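Local coordinates for 26S proteasome regulatory subunit rpn10 (Schizosaccharomyces pombe, PDB 2X5N), which protects ubiquitin chains against disassembly by deubiquitinating enzymes and so promotes protein degradation, as a regulatory subunit of the 26S proteasome, at residues E13-G18 against P22-A27. Residues are numbered along the deposited sequence; the frame is centred on the assembly and turned at random. Where two conformers were deposited one is given.
Sequences EWMING and PTRFEA
R24 and N17 lie side by side and point the same way, N17 ND2 over one face of the guanidinium, the two planes only 7° apart. N17 ND2 sits 3.4 Å from R24 NH2; both are donors, so the two groups lie flat against each other without a bond. R24 NH2 forms salt bridges to D19 and E145, while N17 OD1 accepts from the backbone N of D19. The arginine gets this far because its chain is extended from CG to NE (chi2 -176°, chi3 -172°), running past the backbone of 13-18 with CD 3.4 Å from W14 O and NH1 near the edge of the W14 ring. M15 crosses this chain at about a right angle: bent at chi2 and chi3, it brings CE to 3.6 Å from R24 O, while its CB packs on F25 CB. With an alanine in place of R24, N17 would probably lose the flat surface beneath its amide, and the carboxylates of D19 and E145 their shared cation. Two backbone bonds tie the first turn of helix 24-42 to the loop: F25 N to M15 O, 3.0 Å, and R24 N to N17 O, 2.9 Å. Thus amides at the start of the helix are used by the loop, while E26 N is capped by T23 OG1 at 3.0 Å. One water donates to both G18 O and P22 O, joining the two segments. The contact folds part of the loop after strand 3-9 back on the N-capped start of helix 24-42, in a von Willebrand factor A domain.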
ATOM      1  N   GLU A  13     -15.322  -5.272  -0.695  1.00  5.88           N
ATOM      2  CA  GLU A  13     -16.116  -6.083  -1.605  1.00  6.09           C
ATOM      3  C   GLU A  13     -15.751  -5.824  -3.080  1.00  6.04           C
ATOM      4  O   GLU A  13     -15.968  -6.684  -3.917  1.00  6.61           O
ATOM      5  CB  GLU A  13     -17.611  -5.866  -1.378  1.00  7.27           C
ATOM      6  CG  GLU A  13     -18.084  -4.451  -1.661  1.00  7.57           C
ATOM      7  CD  GLU A  13     -19.474  -4.167  -1.165  0.88  9.61           C
ATOM      8  OE1 GLU A  13     -20.300  -5.098  -1.079  0.71 10.22           O
ATOM      9  OE2 GLU A  13     -19.749  -2.991  -0.867  0.61  9.18           O
ATOM     10  N   TRP A  14     -15.161  -4.665  -3.370  1.00  5.75           N
ATOM     11  CA  TRP A  14     -14.765  -4.334  -4.743  1.00  5.28           C
ATOM     12  C   TRP A  14     -13.650  -5.258  -5.243  1.00  5.51           C
ATOM     13  O   TRP A  14     -13.424  -5.383  -6.437  1.00  7.21           O
ATOM     14  CB  TRP A  14     -14.312  -2.873  -4.812  1.00  6.31           C
ATOM     15  CG  TRP A  14     -15.448  -1.930  -4.633  1.00  7.58           C
ATOM     16  CD1 TRP A  14     -16.086  -1.624  -3.466  1.00  9.80           C
ATOM     17  CD2 TRP A  14     -16.105  -1.209  -5.657  1.00  8.98           C
ATOM     18  NE1 TRP A  14     -17.104  -0.753  -3.712  1.00 11.30           N
ATOM     19  CE2 TRP A  14     -17.141  -0.481  -5.052  1.00 11.31           C
ATOM     20  CE3 TRP A  14     -15.912  -1.096  -7.032  1.00 10.51           C
ATOM     21  CZ2 TRP A  14     -17.984   0.362  -5.777  1.00 16.20           C
ATOM     22  CZ3 TRP A  14     -16.757  -0.262  -7.754  1.00 14.52           C
ATOM     23  CH2 TRP A  14     -17.771   0.449  -7.122  1.00 15.14           C
ATOM     24  N   MET A  15     -12.948  -5.897  -4.321  1.00  4.93           N
ATOM     25  CA  MET A  15     -11.788  -6.693  -4.657  1.00  4.53           C
ATOM     26  C   MET A  15     -12.162  -8.138  -5.041  1.00  6.94           C
ATOM     27  O   MET A  15     -11.299  -8.901  -5.407  1.00  7.21           O
ATOM     28  CB  MET A  15     -10.784  -6.639  -3.489  1.00  5.94           C
ATOM     29  CG  MET A  15     -10.319  -5.217  -3.191  1.00  6.21           C
ATOM     30  SD  MET A  15      -9.339  -4.481  -4.535  1.00  6.34           S
ATOM     31  CE  MET A  15      -7.766  -5.304  -4.313  1.00  8.10           C
ATOM     32  N   ILE A  16     -13.449  -8.458  -4.884  0.69  6.25           N
ATOM     33  CA  ILE A  16     -14.020  -9.708  -5.354  0.69  7.85           C
ATOM     34  C   ILE A  16     -14.473  -9.449  -6.783  0.69  9.63           C
ATOM     35  O   ILE A  16     -15.648  -9.377  -7.112  0.69 12.12           O
ATOM     36  CB  ILE A  16     -15.220 -10.140  -4.514  0.69  9.01           C
ATOM     37  CG1 ILE A  16     -14.890 -10.086  -3.017  0.69  8.96           C
ATOM     38  CG2 ILE A  16     -15.654 -11.552  -4.904  0.69 14.42           C
ATOM     39  CD1 ILE A  16     -16.121 -10.160  -2.099  0.69 13.73           C
ATOM     40  N   ASN A  17     -13.507  -9.241  -7.633  1.00 10.40           N
ATOM     41  CA  ASN A  17     -13.765  -9.132  -9.040  1.00  8.83           C
ATOM     42  C   ASN A  17     -12.692  -9.879  -9.806  1.00  6.74           C
ATOM     43  O   ASN A  17     -11.525  -9.770  -9.463  1.00  6.93           O
ATOM     44  CB  ASN A  17     -13.692  -7.639  -9.302  1.00  7.37           C
ATOM     45  CG  ASN A  17     -14.206  -7.243 -10.652  1.00  7.17           C
ATOM     46  OD1 ASN A  17     -14.061  -7.971 -11.630  1.00  8.52           O
ATOM     47  ND2 ASN A  17     -14.850  -6.092 -10.711  1.00  7.86           N
ATOM     48  N   GLY A  18     -13.084 -10.644 -10.831  1.00  7.24           N
ATOM     49  CA  GLY A  18     -12.150 -11.402 -11.649  1.00  8.59           C
ATOM     50  C   GLY A  18     -11.535 -10.663 -12.830  1.00  6.19           C
ATOM     51  O   GLY A  18     -10.918 -11.279 -13.689  1.00  9.18           O
ATOM     52  N   PRO A  22      -6.205 -13.864 -10.350  1.00  6.07           N
ATOM     53  CA  PRO A  22      -7.517 -14.502 -10.536  1.00  6.45           C
ATOM     54  C   PRO A  22      -8.682 -13.674  -9.961  1.00  7.01           C
ATOM     55  O   PRO A  22      -9.822 -13.805 -10.419  1.00  8.11           O
ATOM     56  CB  PRO A  22      -7.358 -15.815  -9.772  1.00  8.84           C
ATOM     57  CG  PRO A  22      -6.425 -15.440  -8.634  1.00  9.29           C
ATOM     58  CD  PRO A  22      -5.468 -14.439  -9.209  1.00  7.11           C
ATOM     59  N   THR A  23      -8.387 -12.841  -8.962  1.00  5.90           N
ATOM     60  CA  THR A  23      -9.289 -11.789  -8.493  1.00  5.58           C
ATOM     61  C   THR A  23      -8.422 -10.580  -8.186  1.00  4.52           C
ATOM     62  O   THR A  23      -7.222 -10.704  -8.008  1.00  5.74           O
ATOM     63  CB  THR A  23     -10.047 -12.169  -7.207  1.00  6.77           C
ATOM     64  OG1 THR A  23      -9.115 -12.362  -6.142  1.00  8.04           O
ATOM     65  CG2 THR A  23     -10.883 -13.422  -7.429  1.00  9.36           C
ATOM     66  N   ARG A  24      -9.027  -9.410  -8.062  1.00  5.37           N
ATOM     67  CA  ARG A  24      -8.311  -8.239  -7.598  1.00  4.98           C
ATOM     68  C   ARG A  24      -7.624  -8.508  -6.284  1.00  6.04           C
ATOM     69  O   ARG A  24      -6.463  -8.179  -6.109  1.00  5.72           O
ATOM     70  CB  ARG A  24      -9.259  -7.071  -7.449  1.00  5.45           C
ATOM     71  CG  ARG A  24      -9.764  -6.510  -8.743  1.00  5.90           C
ATOM     72  CD  ARG A  24     -10.646  -5.266  -8.472  1.00  7.03           C
ATOM     73  NE  ARG A  24     -11.307  -4.816  -9.691  1.00  5.15           N
ATOM     74  CZ  ARG A  24     -12.081  -3.747  -9.780  1.00  5.38           C
ATOM     75  NH1 ARG A  24     -12.277  -2.956  -8.735  1.00  7.07           N
ATOM     76  NH2 ARG A  24     -12.647  -3.460 -10.937  1.00  6.22           N
ATOM     77  N   PHE A  25      -8.342  -9.100  -5.334  1.00  5.59           N
ATOM     78  CA  PHE A  25      -7.750  -9.338  -4.036  1.00  5.00           C
ATOM     79  C   PHE A  25      -6.508 -10.213  -4.120  1.00  6.71           C
ATOM     80  O   PHE A  25      -5.477  -9.898  -3.506  1.00  6.17           O
ATOM     81  CB  PHE A  25      -8.743  -9.972  -3.076  1.00  6.61           C
ATOM     82  CG  PHE A  25      -8.145 -10.149  -1.728  1.00  6.91           C
ATOM     83  CD1 PHE A  25      -8.054  -9.064  -0.855  1.00  7.48           C
ATOM     84  CD2 PHE A  25      -7.529 -11.326  -1.376  1.00 10.37           C
ATOM     85  CE1 PHE A  25      -7.415  -9.180   0.361  1.00  7.35           C
ATOM     86  CE2 PHE A  25      -6.899 -11.449  -0.141  1.00 14.19           C
ATOM     87  CZ  PHE A  25      -6.847 -10.373   0.718  1.00 11.89           C
ATOM     88  N   GLU A  26      -6.604 -11.313  -4.864  0.54  5.04           N
ATOM     89  CA  GLU A  26      -5.518 -12.276  -4.935  0.54  6.03           C
ATOM     90  C   GLU A  26      -4.339 -11.765  -5.750  0.54  5.84           C
ATOM     91  O   GLU A  26      -3.183 -12.095  -5.492  0.54  8.51           O
ATOM     92  CB  GLU A  26      -6.037 -13.588  -5.497  0.54  6.39           C
ATOM     93  CG  GLU A  26      -6.875 -14.369  -4.490  0.54 10.60           C
ATOM     94  CD  GLU A  26      -6.034 -14.843  -3.318  0.54 16.58           C
ATOM     95  OE1 GLU A  26      -4.884 -15.268  -3.564  0.54 19.50           O
ATOM     96  OE2 GLU A  26      -6.511 -14.780  -2.163  0.54 18.73           O
ATOM     97  N   ALA A  27      -4.655 -10.959  -6.744  1.00  5.15           N
ATOM     98  CA  ALA A  27      -3.664 -10.238  -7.530  1.00  5.70           C
ATOM     99  C   ALA A  27      -2.787  -9.336  -6.693  1.00  4.45           C
ATOM    100  O   ALA A  27      -1.574  -9.244  -6.821  1.00  5.39           O
ATOM    101  CB  ALA A  27      -4.240  -9.577  -8.740  1.00  5.66           C
TER
HETATM  102  O   HOH W   1     -10.144 -13.769 -13.320  1.00 28.69           O